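Local atomic coordinates of LipS lipolytic enzyme (Unidentified, PDB entry 4FBL), a protein that probably hydrolyses ester bonds of lipids, acting as a thermostable lipase with the alpha/beta hydrolase fold. Residues Thr80-Arg85 and Met112-Glu117; Thr134-Gly139 and Glu211-Arg216; Gly147-Asn152 and Glu272-Phe277; Pro215-Pro220 and Asn242-Thr247. All blocks are in the same frame, centred on the assembly; numbering follows the deposited sequence.

Contact 1 (Thr80-Arg85 and Met112-Glu117); sequences TVATPR and MRWLEE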
loop_
_atom_site.group_PDB
_atom_site.type_symbol
_atom_site.label_atom_id
_atom_site.label_comp_id
_atom_site.label_asym_id
_atom_site.label_seq_id
_atom_site.Cartn_x
_atom_site.Cartn_y
_atom_site.Cartn_z
ATOM N N THR C 80 -16.988 -23.492 15.876
ATOM C CA THR C 80 -17.552 -22.115 15.874
ATOM C C THR C 80 -16.993 -21.376 14.609
ATOM O O THR C 80 -15.811 -21.609 14.252
ATOM C CB THR C 80 -17.179 -21.402 17.181
ATOM O OG1 THR C 80 -17.770 -22.124 18.295
ATOM C CG2 THR C 80 -17.670 -19.948 17.251
ATOM N N VAL C 81 -17.867 -20.628 13.907
ATOM C CA VAL C 81 -17.599 -20.041 12.576
ATOM C C VAL C 81 -18.058 -18.584 12.566
ATOM O O VAL C 81 -19.214 -18.297 12.960
ATOM C CB VAL C 81 -18.246 -20.796 11.380
ATOM C CG1 VAL C 81 -17.806 -20.155 10.041
ATOM C CG2 VAL C 81 -17.794 -22.297 11.310
ATOM N N ALA C 82 -17.163 -17.661 12.190
ATOM C CA ALA C 82 -17.561 -16.246 11.878
ATOM C C ALA C 82 -17.150 -15.975 10.435
ATOM O O ALA C 82 -15.926 -15.990 10.126
ATOM C CB ALA C 82 -16.864 -15.229 12.822
ATOM N N THR C 83 -18.153 -15.675 9.573
ATOM C CA THR C 83 -17.944 -15.339 8.198
ATOM C C THR C 83 -18.559 -13.949 8.049
ATOM O O THR C 83 -19.717 -13.840 7.705
ATOM C CB THR C 83 -18.668 -16.299 7.246
ATOM O OG1 THR C 83 -18.267 -17.601 7.639
ATOM C CG2 THR C 83 -18.199 -16.070 5.769
ATOM N N PRO C 84 -17.792 -12.879 8.309
ATOM C CA PRO C 84 -18.393 -11.525 8.320
ATOM C C PRO C 84 -18.699 -10.964 6.950
ATOM O O PRO C 84 -18.033 -11.311 5.977
ATOM C CB PRO C 84 -17.272 -10.628 8.946
ATOM C CG PRO C 84 -15.976 -11.429 8.703
ATOM C CD PRO C 84 -16.408 -12.900 8.800
ATOM N N ARG C 85 -19.598 -9.981 6.934
ATOM C CA ARG C 85 -19.908 -9.236 5.728
ATOM C C ARG C 85 -19.034 -7.956 5.872
ATOM O O ARG C 85 -19.265 -7.141 6.770
ATOM C CB ARG C 85 -21.406 -8.855 5.663
ATOM C CG ARG C 85 -21.755 -8.167 4.319
ATOM C CD ARG C 85 -23.305 -7.797 4.273
ATOM N NE ARG C 85 -23.685 -7.038 5.466
ATOM C CZ ARG C 85 -23.474 -5.743 5.645
ATOM N NH1 ARG C 85 -22.793 -4.995 4.761
ATOM N NH2 ARG C 85 -23.938 -5.209 6.733
ATOM N N MET C 112 -12.761 -11.439 15.272
ATOM C CA MET C 112 -11.757 -12.103 16.169
ATOM C C MET C 112 -12.251 -11.964 17.586
ATOM O O MET C 112 -12.165 -12.902 18.342
ATOM C CB MET C 112 -10.389 -11.409 16.168
ATOM C CG MET C 112 -9.553 -11.826 14.993
ATOM S SD MET C 112 -7.994 -10.917 14.890
ATOM C CE MET C 112 -7.259 -11.423 16.482
ATOM N N ARG C 113 -12.780 -10.801 17.963
ATOM C CA ARG C 113 -13.285 -10.651 19.338
ATOM C C ARG C 113 -14.507 -11.549 19.596
ATOM O O ARG C 113 -14.649 -12.087 20.690
ATOM C CB ARG C 113 -13.572 -9.182 19.653
ATOM C CG ARG C 113 -12.206 -8.420 19.660
ATOM C CD ARG C 113 -12.330 -6.907 19.762
ATOM N NE ARG C 113 -11.028 -6.291 20.032
ATOM C CZ ARG C 113 -10.760 -4.986 19.939
ATOM N NH1 ARG C 113 -11.709 -4.133 19.536
ATOM N NH2 ARG C 113 -9.529 -4.536 20.221
ATOM N N TRP C 114 -15.363 -11.722 18.596
ATOM C CA TRP C 114 -16.586 -12.539 18.725
ATOM C C TRP C 114 -16.184 -14.017 18.921
ATOM O O TRP C 114 -16.774 -14.727 19.778
ATOM C CB TRP C 114 -17.466 -12.345 17.483
ATOM C CG TRP C 114 -18.748 -13.120 17.459
ATOM C CD1 TRP C 114 -19.979 -12.678 17.858
ATOM C CD2 TRP C 114 -18.948 -14.485 16.971
ATOM N NE1 TRP C 114 -20.934 -13.680 17.654
ATOM C CE2 TRP C 114 -20.331 -14.795 17.128
ATOM C CE3 TRP C 114 -18.078 -15.487 16.446
ATOM C CZ2 TRP C 114 -20.887 -16.045 16.723
ATOM C CZ3 TRP C 114 -18.615 -16.759 16.078
ATOM C CH2 TRP C 114 -20.015 -17.029 16.227
ATOM N N LEU C 115 -15.166 -14.451 18.161
ATOM C CA LEU C 115 -14.658 -15.818 18.262
ATOM C C LEU C 115 -13.972 -16.034 19.592
ATOM O O LEU C 115 -14.152 -17.060 20.157
ATOM C CB LEU C 115 -13.665 -16.140 17.133
ATOM C CG LEU C 115 -14.215 -16.282 15.763
ATOM C CD1 LEU C 115 -13.107 -16.391 14.733
ATOM C CD2 LEU C 115 -15.160 -17.457 15.574
ATOM N N GLU C 116 -13.231 -15.071 20.097
ATOM C CA GLU C 116 -12.528 -15.237 21.357
ATOM C C GLU C 116 -13.479 -15.317 22.565
ATOM O O GLU C 116 -13.201 -15.995 23.504
ATOM C CB GLU C 116 -11.527 -14.118 21.582
ATOM C CG GLU C 116 -10.239 -14.373 20.935
ATOM C CD GLU C 116 -9.585 -13.074 20.527
ATOM O OE1 GLU C 116 -8.639 -13.125 19.731
ATOM O OE2 GLU C 116 -10.015 -11.988 20.960
ATOM N N GLU C 117 -14.592 -14.602 22.535
ATOM C CA GLU C 117 -15.671 -14.861 23.493
ATOM C C GLU C 117 -16.133 -16.331 23.570
ATOM O O GLU C 117 -16.444 -16.808 24.632
ATOM C CB GLU C 117 -16.867 -13.919 23.175
ATOM C CG GLU C 117 -16.595 -12.456 23.631
ATOM C CD GLU C 117 -17.637 -11.416 23.088
ATOM O OE1 GLU C 117 -18.612 -11.712 22.394
ATOM O OE2 GLU C 117 -17.491 -10.241 23.382
#
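Thr80 and Ala82 of the strand meet Trp114 and Leu115 of the helix in a small apolar contact that no hydrogen bond crosses. The methyl CG2 of Thr80 touches Trp114 CZ3 at 3.5 Å, and the two side chains cross obliquely; the methyl lies by the CZ3-CH2 bond of the six-membered ring. Two residues on, the CB of Ala82 reaches the same ring nearer its root, with CE3 3.8 Å away. Between them the backbone contributes as well: Val81 O approaches Trp114 CZ3 to 3.5 Å. Leu115 adds one branch, its CD2 lying 3.9 Å from Ala82 CB and equally far from Thr80 CG2, and the same CD2 lies at the edge of the Trp114 ring, in its plane. Trp114 points toward the strand, with CG anti to the backbone N (chi1 180°). Thr80 CG2 is likewise anti to its own N, facing the helix, while OG1 stands beside that N and is held by Ser50 O and Gly49 N; the threonine therefore offers its methyl to the tryptophan and keeps its hydroxyl satisfied. Tyr46 meets the indole edge-to-face and Arg118 makes a cation-pi contact with it. Strand 80-83 and helix 112-117 run nearly antiparallel at 168°, their axes 8.9 Å apart, as expected where a helix packs on the mainly parallel sheet of an alpha/beta hydrolase. Strand 80-83 lies between strands 45-47 and 52-57; helix 101-118 covers this face, Leu115 also reaching Leu55, whereas Val81 points away from it and packs on helix 68-76.

Contact 2 (Thr134-Gly139 and Glu211-Arg216); sequences TVWAAG and EMLLPR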
loop_
_atom_site.group_PDB
_atom_site.type_symbol
_atom_site.label_atom_id
_atom_site.label_comp_id
_atom_site.label_asym_id
_atom_site.label_seq_id
_atom_site.Cartn_x
_atom_site.Cartn_y
_atom_site.Cartn_z
ATOM N N THR C 134 -6.067 -12.333 6.127
ATOM C CA THR C 134 -5.705 -13.499 6.906
ATOM C C THR C 134 -4.183 -13.344 7.244
ATOM O O THR C 134 -3.774 -13.494 8.423
ATOM C CB THR C 134 -5.943 -14.763 6.065
ATOM O OG1 THR C 134 -7.339 -14.935 5.855
ATOM C CG2 THR C 134 -5.399 -16.016 6.713
ATOM N N VAL C 135 -3.364 -13.026 6.224
ATOM C CA VAL C 135 -1.934 -12.756 6.426
ATOM C C VAL C 135 -1.767 -11.551 7.335
ATOM O O VAL C 135 -0.960 -11.591 8.225
ATOM C CB VAL C 135 -1.178 -12.553 5.135
ATOM C CG1 VAL C 135 0.312 -12.117 5.443
ATOM C CG2 VAL C 135 -1.164 -13.855 4.346
ATOM N N TRP C 136 -2.544 -10.500 7.151
ATOM C CA TRP C 136 -2.410 -9.329 8.003
ATOM C C TRP C 136 -2.706 -9.708 9.441
ATOM O O TRP C 136 -1.987 -9.229 10.364
ATOM C CB TRP C 136 -3.372 -8.181 7.570
ATOM C CG TRP C 136 -3.462 -7.121 8.580
ATOM C CD1 TRP C 136 -2.595 -6.022 8.759
ATOM C CD2 TRP C 136 -4.484 -6.983 9.575
ATOM N NE1 TRP C 136 -3.000 -5.271 9.844
ATOM C CE2 TRP C 136 -4.162 -5.814 10.357
ATOM C CE3 TRP C 136 -5.638 -7.719 9.877
ATOM C CZ2 TRP C 136 -4.939 -5.394 11.470
ATOM C CZ3 TRP C 136 -6.416 -7.302 10.982
ATOM C CH2 TRP C 136 -6.063 -6.127 11.756
ATOM N N ALA C 137 -3.773 -10.493 9.687
ATOM C CA ALA C 137 -4.112 -10.705 11.131
ATOM C C ALA C 137 -3.085 -11.651 11.828
ATOM O O ALA C 137 -2.765 -11.424 12.993
ATOM C CB ALA C 137 -5.548 -11.280 11.292
ATOM N N ALA C 138 -2.543 -12.644 11.124
ATOM C CA ALA C 138 -1.543 -13.532 11.671
ATOM C C ALA C 138 -0.176 -12.822 11.933
ATOM O O ALA C 138 0.590 -13.272 12.813
ATOM C CB ALA C 138 -1.327 -14.774 10.762
ATOM N N GLY C 139 0.112 -11.740 11.172
ATOM C CA GLY C 139 1.324 -10.898 11.362
ATOM C C GLY C 139 1.126 -9.828 12.441
ATOM O O GLY C 139 2.056 -9.469 13.217
ATOM N N GLU C 211 1.956 -7.897 2.985
ATOM C CA GLU C 211 3.267 -8.256 2.510
ATOM C C GLU C 211 4.402 -7.852 3.499
ATOM O O GLU C 211 5.356 -8.618 3.711
ATOM C CB GLU C 211 3.561 -7.627 1.140
ATOM C CG GLU C 211 4.865 -8.290 0.579
ATOM C CD GLU C 211 5.278 -7.751 -0.868
ATOM O OE1 GLU C 211 4.504 -7.061 -1.505
ATOM O OE2 GLU C 211 6.365 -8.059 -1.371
ATOM N N MET C 212 4.364 -6.625 4.001
ATOM C CA MET C 212 5.434 -6.143 4.908
ATOM C C MET C 212 5.457 -6.890 6.305
ATOM O O MET C 212 6.525 -7.055 6.932
ATOM C CB MET C 212 5.245 -4.634 5.129
ATOM C CG MET C 212 6.585 -3.936 5.619
ATOM S SD MET C 212 6.477 -2.162 5.823
ATOM C CE MET C 212 5.765 -1.673 4.182
ATOM N N LEU C 213 4.278 -7.368 6.763
ATOM C CA LEU C 213 4.188 -8.242 7.946
ATOM C C LEU C 213 4.646 -9.718 7.822
ATOM O O LEU C 213 4.829 -10.400 8.846
ATOM C CB LEU C 213 2.755 -8.269 8.407
ATOM C CG LEU C 213 2.248 -6.989 8.997
ATOM C CD1 LEU C 213 0.691 -7.038 9.301
ATOM C CD2 LEU C 213 2.961 -6.716 10.329
ATOM N N LEU C 214 4.828 -10.228 6.607
ATOM C CA LEU C 214 5.113 -11.605 6.415
ATOM C C LEU C 214 6.137 -12.237 7.408
ATOM O O LEU C 214 5.874 -13.302 7.916
ATOM C CB LEU C 214 5.538 -11.845 4.971
ATOM C CG LEU C 214 4.432 -11.966 3.890
ATOM C CD1 LEU C 214 4.988 -11.897 2.421
ATOM C CD2 LEU C 214 3.613 -13.227 4.050
ATOM N N PRO C 215 7.329 -11.605 7.652
ATOM C CA PRO C 215 8.362 -12.188 8.551
ATOM C C PRO C 215 7.775 -12.418 9.972
ATOM O O PRO C 215 8.170 -13.310 10.699
ATOM C CB PRO C 215 9.443 -11.055 8.598
ATOM C CG PRO C 215 9.333 -10.499 7.125
ATOM C CD PRO C 215 7.801 -10.345 7.033
ATOM N N ARG C 216 6.793 -11.648 10.348
ATOM C CA ARG C 216 6.130 -11.830 11.634
ATOM C C ARG C 216 5.108 -12.942 11.744
ATOM O O ARG C 216 4.705 -13.309 12.871
ATOM C CB ARG C 216 5.400 -10.584 11.979
ATOM C CG ARG C 216 6.203 -9.493 12.640
ATOM C CD ARG C 216 5.201 -8.392 12.688
ATOM N NE ARG C 216 5.393 -7.515 13.798
ATOM C CZ ARG C 216 4.582 -7.306 14.829
ATOM N NH1 ARG C 216 3.413 -7.908 15.020
ATOM N NH2 ARG C 216 5.013 -6.401 15.694
#
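Gly139 and Arg216 bring the two backbones together, their CA atoms only 4.9 Å apart where the last turn of one helix passes the 3-10 turn 214-216 that follows helix 200-213. Gly139 has no side chain, and the place a CB would take is already filled by Leu213 CB; the glycine surface is covered by Leu213 and Arg216. In the alpha/beta hydrolase fold helix 129-140 is the one that follows the presumed nucleophile elbow, so the contact ties the far end of that central helix to the segment leading out of helix 200-213. Farther from the glycine the surfaces are apolar. Leu213 points at the helix, with CG anti to its own carbonyl carbon (chi1 -69°), and its CD1 lies 3.5 Å from Trp136 CD1 and 3.6 Å from Trp136 O. The leucine and tryptophan side chains lie side by side and point the same way, the indole being met at its five-membered ring although its CB is directed away from Leu213. The next residue, Leu214, starts away from the helix but brings CD2 back to Val135 CG1 at 3.8 Å, the two side chains crossing. Phe167 and Ala163 of the second subunit pack on Trp136 and Leu213, so this contact forms part of the subunit interface. Arg216 runs extended from CG to NE past the end of helix 129-140, its CD 3.4 Å from Gly139 O. There the cationic group may be favoured by the negative end of the helix dipole. NH1 donates to Gly139 O over 2.7 Å with an N-H...O angle of 163°, and the oxygen lies in the guanidinium plane while NH1 lies in the plane of the carbonyl.

Contact 3 (Gly147-Asn152 and Glu272-Phe277); sequences GIMPIN and ERSLAF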
loop_
_atom_site.group_PDB
_atom_site.type_symbol
_atom_site.label_atom_id
_atom_site.label_comp_id
_atom_site.label_asym_id
_atom_site.label_seq_id
_atom_site.Cartn_x
_atom_site.Cartn_y
_atom_site.Cartn_z
ATOM N N GLY C 147 -3.377 -21.403 13.231
ATOM C CA GLY C 147 -3.114 -21.738 11.836
ATOM C C GLY C 147 -3.870 -20.816 10.887
ATOM O O GLY C 147 -4.899 -20.227 11.256
ATOM N N ILE C 148 -3.362 -20.649 9.659
ATOM C CA ILE C 148 -4.071 -19.825 8.684
ATOM C C ILE C 148 -4.087 -20.584 7.322
ATOM O O ILE C 148 -3.173 -21.370 7.046
ATOM C CB ILE C 148 -3.451 -18.362 8.467
ATOM C CG1 ILE C 148 -1.966 -18.462 8.145
ATOM C CG2 ILE C 148 -3.642 -17.459 9.729
ATOM C CD1 ILE C 148 -1.296 -17.224 7.372
ATOM N N MET C 149 -5.104 -20.271 6.499
ATOM C CA MET C 149 -5.243 -20.861 5.168
ATOM C C MET C 149 -5.591 -19.725 4.167
ATOM O O MET C 149 -6.689 -19.627 3.740
ATOM C CB MET C 149 -6.389 -21.880 5.222
ATOM C CG MET C 149 -6.177 -22.967 6.386
ATOM S SD MET C 149 -7.057 -22.427 7.919
ATOM C CE MET C 149 -8.619 -23.170 7.595
ATOM N N PRO C 150 -4.631 -18.863 3.819
ATOM C CA PRO C 150 -4.951 -17.887 2.768
ATOM C C PRO C 150 -5.153 -18.563 1.372
ATOM O O PRO C 150 -4.399 -19.436 0.929
ATOM C CB PRO C 150 -3.755 -16.943 2.817
ATOM C CG PRO C 150 -2.556 -17.854 3.262
ATOM C CD PRO C 150 -3.197 -18.912 4.154
ATOM N N ILE C 151 -6.196 -18.136 0.688
ATOM C CA ILE C 151 -6.558 -18.684 -0.598
ATOM C C ILE C 151 -6.450 -17.577 -1.657
ATOM O O ILE C 151 -7.182 -16.583 -1.590
ATOM C CB ILE C 151 -8.027 -19.150 -0.543
ATOM C CG1 ILE C 151 -8.227 -20.218 0.578
ATOM C CG2 ILE C 151 -8.401 -19.816 -1.868
ATOM C CD1 ILE C 151 -9.736 -20.603 0.833
ATOM N N ASN C 152 -5.584 -17.789 -2.646
ATOM C CA ASN C 152 -5.365 -16.775 -3.701
ATOM C C ASN C 152 -5.198 -15.327 -3.179
ATOM O O ASN C 152 -5.824 -14.386 -3.675
ATOM C CB ASN C 152 -6.539 -16.853 -4.693
ATOM C CG ASN C 152 -6.433 -18.032 -5.594
ATOM O OD1 ASN C 152 -5.332 -18.534 -5.842
ATOM N ND2 ASN C 152 -7.590 -18.534 -6.076
ATOM N N GLU C 272 -11.839 -30.071 2.265
ATOM C CA GLU C 272 -11.240 -31.309 2.905
ATOM C C GLU C 272 -9.859 -31.036 3.514
ATOM O O GLU C 272 -9.576 -31.374 4.663
ATOM C CB GLU C 272 -11.167 -32.505 1.912
ATOM C CG GLU C 272 -10.872 -33.846 2.594
ATOM C CD GLU C 272 -9.380 -34.031 3.084
ATOM O OE1 GLU C 272 -8.425 -33.502 2.426
ATOM O OE2 GLU C 272 -9.172 -34.723 4.148
ATOM N N ARG C 273 -8.955 -30.455 2.734
ATOM C CA ARG C 273 -7.587 -30.172 3.263
ATOM C C ARG C 273 -7.604 -29.091 4.352
ATOM O O ARG C 273 -6.791 -29.117 5.205
ATOM C CB ARG C 273 -6.630 -29.767 2.119
ATOM C CG ARG C 273 -6.563 -30.822 1.092
ATOM C CD ARG C 273 -5.554 -31.933 1.442
ATOM N NE ARG C 273 -4.390 -31.748 0.558
ATOM C CZ ARG C 273 -4.068 -32.559 -0.469
ATOM N NH1 ARG C 273 -4.740 -33.697 -0.741
ATOM N NH2 ARG C 273 -3.058 -32.245 -1.229
ATOM N N SER C 274 -8.511 -28.115 4.298
ATOM C CA SER C 274 -8.588 -27.085 5.337
ATOM C C SER C 274 -9.081 -27.746 6.609
ATOM O O SER C 274 -8.547 -27.468 7.667
ATOM C CB SER C 274 -9.532 -25.895 4.992
ATOM O OG SER C 274 -9.049 -25.269 3.768
ATOM N N LEU C 275 -10.098 -28.610 6.513
ATOM C CA LEU C 275 -10.605 -29.349 7.761
ATOM C C LEU C 275 -9.481 -30.224 8.339
ATOM O O LEU C 275 -9.223 -30.229 9.566
ATOM C CB LEU C 275 -11.791 -30.243 7.362
ATOM C CG LEU C 275 -13.153 -29.574 7.192
ATOM C CD1 LEU C 275 -14.191 -30.530 6.523
ATOM C CD2 LEU C 275 -13.628 -29.079 8.562
ATOM N N ALA C 276 -8.757 -30.911 7.453
ATOM C CA ALA C 276 -7.609 -31.752 7.878
ATOM C C ALA C 276 -6.510 -30.922 8.640
ATOM O O ALA C 276 -5.905 -31.330 9.688
ATOM C CB ALA C 276 -7.040 -32.476 6.656
ATOM N N PHE C 277 -6.253 -29.752 8.089
ATOM C CA PHE C 277 -5.279 -28.828 8.615
ATOM C C PHE C 277 -5.678 -28.316 10.008
ATOM O O PHE C 277 -4.849 -28.242 10.940
ATOM C CB PHE C 277 -5.193 -27.649 7.626
ATOM C CG PHE C 277 -4.252 -26.500 8.105
ATOM C CD1 PHE C 277 -2.855 -26.651 8.062
ATOM C CD2 PHE C 277 -4.785 -25.329 8.613
ATOM C CE1 PHE C 277 -2.018 -25.564 8.515
ATOM C CE2 PHE C 277 -3.957 -24.280 9.100
ATOM C CZ PHE C 277 -2.625 -24.372 9.015
#
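Met149 leaves the strand toward the helix and ends against Phe277 and Ser274. From CB, which is directed at the helix, the chain passes to CG, set anti to the carbonyl carbon (chi1 -54°), which makes the tightest approach of the side chain: it lies 3.5 Å from Phe277 CD2 and meets CE2 a little farther off. The chain then bends at chi2 (94°), and SD stays with the same bond of the ring, 3.8 Å from both CD2 and CE2. The sulfur is 4.8 Å from the ring centroid and 68° off its normal, so this Met-aromatic contact is oblique. A second bend at chi3 takes CE away from the phenyl to Ser274 CB at 3.9 Å. The serine meets it with CB, while its OG is hydrogen-bonded to Ile270 O within its own helix. The strand and helix axes run 9.8 Å apart and nearly antiparallel, the usual setting of the C-terminal helix of an alpha/beta hydrolase on its central sheet; strand 147-151 lies between strands 121-127 and 221-226, and helix 68-76 covers the same face, with Phe74 touching both Met149 and Ser274. Phe277 points toward the strand, CG anti to its backbone N, and its ring meets the backbone of residues 147 and 148 beside the methionine. Its CZ stands 3.6 Å from Ile148 O. At Gly147, where there is no side chain, CE2 comes within 3.8 Å of CA, and the rim of the ring faces Gly147 C in its plane. Phe123 and Leu222, from the two flanking strands, also touch the phenyl.

Contact 4 (Pro215-Pro220 and Asn242-Thr247); sequences PRVKCP and NGIGST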
loop_
_atom_site.group_PDB
_atom_site.type_symbol
_atom_site.label_atom_id
_atom_site.label_comp_id
_atom_site.label_asym_id
_atom_site.label_seq_id
_atom_site.Cartn_x
_atom_site.Cartn_y
_atom_site.Cartn_z
ATOM N N PRO C 215 7.329 -11.605 7.652
ATOM C CA PRO C 215 8.362 -12.188 8.551
ATOM C C PRO C 215 7.775 -12.418 9.972
ATOM O O PRO C 215 8.170 -13.310 10.699
ATOM C CB PRO C 215 9.443 -11.055 8.598
ATOM C CG PRO C 215 9.333 -10.499 7.125
ATOM C CD PRO C 215 7.801 -10.345 7.033
ATOM N N ARG C 216 6.793 -11.648 10.348
ATOM C CA ARG C 216 6.130 -11.830 11.634
ATOM C C ARG C 216 5.108 -12.942 11.744
ATOM O O ARG C 216 4.705 -13.309 12.871
ATOM C CB ARG C 216 5.400 -10.584 11.979
ATOM C CG ARG C 216 6.203 -9.493 12.640
ATOM C CD ARG C 216 5.201 -8.392 12.688
ATOM N NE ARG C 216 5.393 -7.515 13.798
ATOM C CZ ARG C 216 4.582 -7.306 14.829
ATOM N NH1 ARG C 216 3.413 -7.908 15.020
ATOM N NH2 ARG C 216 5.013 -6.401 15.694
ATOM N N VAL C 217 4.683 -13.493 10.617
ATOM C CA VAL C 217 3.716 -14.622 10.659
ATOM C C VAL C 217 4.473 -15.879 11.063
ATOM O O VAL C 217 5.419 -16.216 10.381
ATOM C CB VAL C 217 3.075 -14.916 9.287
ATOM C CG1 VAL C 217 2.171 -16.129 9.400
ATOM C CG2 VAL C 217 2.287 -13.689 8.786
ATOM N N LYS C 218 4.058 -16.520 12.164
ATOM C CA LYS C 218 4.780 -17.653 12.757
ATOM C C LYS C 218 3.867 -18.872 12.844
ATOM O O LYS C 218 4.363 -19.933 13.030
ATOM C CB LYS C 218 5.233 -17.362 14.247
ATOM C CG LYS C 218 6.479 -16.419 14.448
ATOM C CD LYS C 218 7.922 -17.098 14.169
ATOM C CE LYS C 218 9.133 -16.085 14.222
ATOM N NZ LYS C 218 8.833 -14.805 13.434
ATOM N N CYS C 219 2.544 -18.721 12.839
ATOM C CA CYS C 219 1.709 -19.917 12.989
ATOM C C CYS C 219 1.800 -20.837 11.763
ATOM O O CYS C 219 2.169 -20.396 10.691
ATOM C CB CYS C 219 0.233 -19.544 13.236
ATOM S SG CYS C 219 -0.525 -18.545 11.857
ATOM N N PRO C 220 1.395 -22.117 11.905
ATOM C CA PRO C 220 1.225 -23.020 10.748
ATOM C C PRO C 220 0.387 -22.427 9.586
ATOM O O PRO C 220 -0.567 -21.707 9.817
ATOM C CB PRO C 220 0.565 -24.267 11.357
ATOM C CG PRO C 220 1.024 -24.282 12.741
ATOM C CD PRO C 220 1.126 -22.802 13.174
ATOM N N ASN C 242 7.621 -18.114 0.736
ATOM C CA ASN C 242 9.021 -17.760 0.925
ATOM C C ASN C 242 9.233 -16.667 1.980
ATOM O O ASN C 242 10.310 -16.581 2.482
ATOM C CB ASN C 242 9.616 -17.243 -0.408
ATOM C CG ASN C 242 9.755 -18.309 -1.461
ATOM O OD1 ASN C 242 10.064 -19.496 -1.178
ATOM N ND2 ASN C 242 9.575 -17.879 -2.723
ATOM N N GLY C 243 8.231 -15.819 2.273
ATOM C CA GLY C 243 8.379 -14.716 3.214
ATOM C C GLY C 243 7.930 -14.899 4.662
ATOM O O GLY C 243 8.352 -14.138 5.546
ATOM N N ILE C 244 7.087 -15.901 4.949
ATOM C CA ILE C 244 6.665 -16.069 6.319
ATOM C C ILE C 244 7.735 -16.701 7.185
ATOM O O ILE C 244 8.555 -17.493 6.717
ATOM C CB ILE C 244 5.418 -17.038 6.457
ATOM C CG1 ILE C 244 5.664 -18.366 5.706
ATOM C CG2 ILE C 244 4.162 -16.338 6.029
ATOM C CD1 ILE C 244 4.550 -19.407 6.026
ATOM N N GLY C 245 7.645 -16.440 8.478
ATOM C CA GLY C 245 8.592 -16.991 9.460
ATOM C C GLY C 245 8.124 -18.322 9.981
ATOM O O GLY C 245 8.856 -18.946 10.730
ATOM N N SER C 246 6.909 -18.786 9.594
ATOM C CA SER C 246 6.402 -20.114 10.016
ATOM C C SER C 246 7.328 -21.281 9.733
ATOM O O SER C 246 7.846 -21.425 8.630
ATOM C CB SER C 246 5.036 -20.385 9.368
ATOM O OG SER C 246 4.261 -19.185 9.454
ATOM N N THR C 247 7.513 -22.179 10.684
ATOM C CA THR C 247 8.345 -23.364 10.390
ATOM C C THR C 247 7.456 -24.438 9.760
ATOM O O THR C 247 7.927 -25.286 9.032
ATOM C CB THR C 247 9.088 -23.881 11.640
ATOM O OG1 THR C 247 8.135 -24.433 12.531
ATOM C CG2 THR C 247 9.736 -22.726 12.423
HETATM O O HOH W 1 4.700 -22.677 12.019
HETATM O O HOH W 2 7.051 -21.031 13.370
#
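Ser246 OG donates to Cys219 O over 2.7 Å, from a position tilted 32° from the carbonyl plane. The serine sets OG anti to its own carbonyl carbon (chi1 -43°), and Ser246 OG also lies 3.7 Å from the methyl Val217 CG1. A second link is backbone to backbone: Gly245 N gives a weak, bent hydrogen bond to Val217 O. Next to this bond Val217 CB packs on Ile244 CG2 at 3.7 Å, and Val217 also touches Ala138 of helix 129-140. Both segments belong to the end of the alpha/beta sheet where its last two strands begin. Residues 215-220 lead from helix 200-213 into strand 221-226. Residues 242-247 run from helix 235-243 toward the outermost strand 249-254. Ile244 is the first residue to leave the helix. At the solvent side Lys218 folds back on its own segment, with NZ weakly bonded to Pro215 O and CD 4.0 Å from Gly245 O. Pro215 CA sends a CH...O contact to Gly243 O. Two waters each donate to Lys218 O; Thr247 N gives one of them a bond of 3.0 Å and the other a weak one.

Contacts 1 and 3 are buried helix-on-sheet packings without a hydrogen bond between their segments; both reach the seven-stranded sheet, with centres about 17 Å apart, and each sets an aromatic ring against a strand. Contact 2, also buried, joins helix to helix and adds a single charged side chain at a helix end. Contact 4 is partly exposed and relies on backbone carbonyls, a hydroxyl and waters. Contacts 2 and 4 share Pro215 and Arg216, pack together through Leu214 and Ile244, and both touch the second subunit. Ile148 of contact 3 packs on Thr134 and Ala138 of contact 2, and its N probably bonds Pro220 O of contact 4; contact 1 touches none of the others.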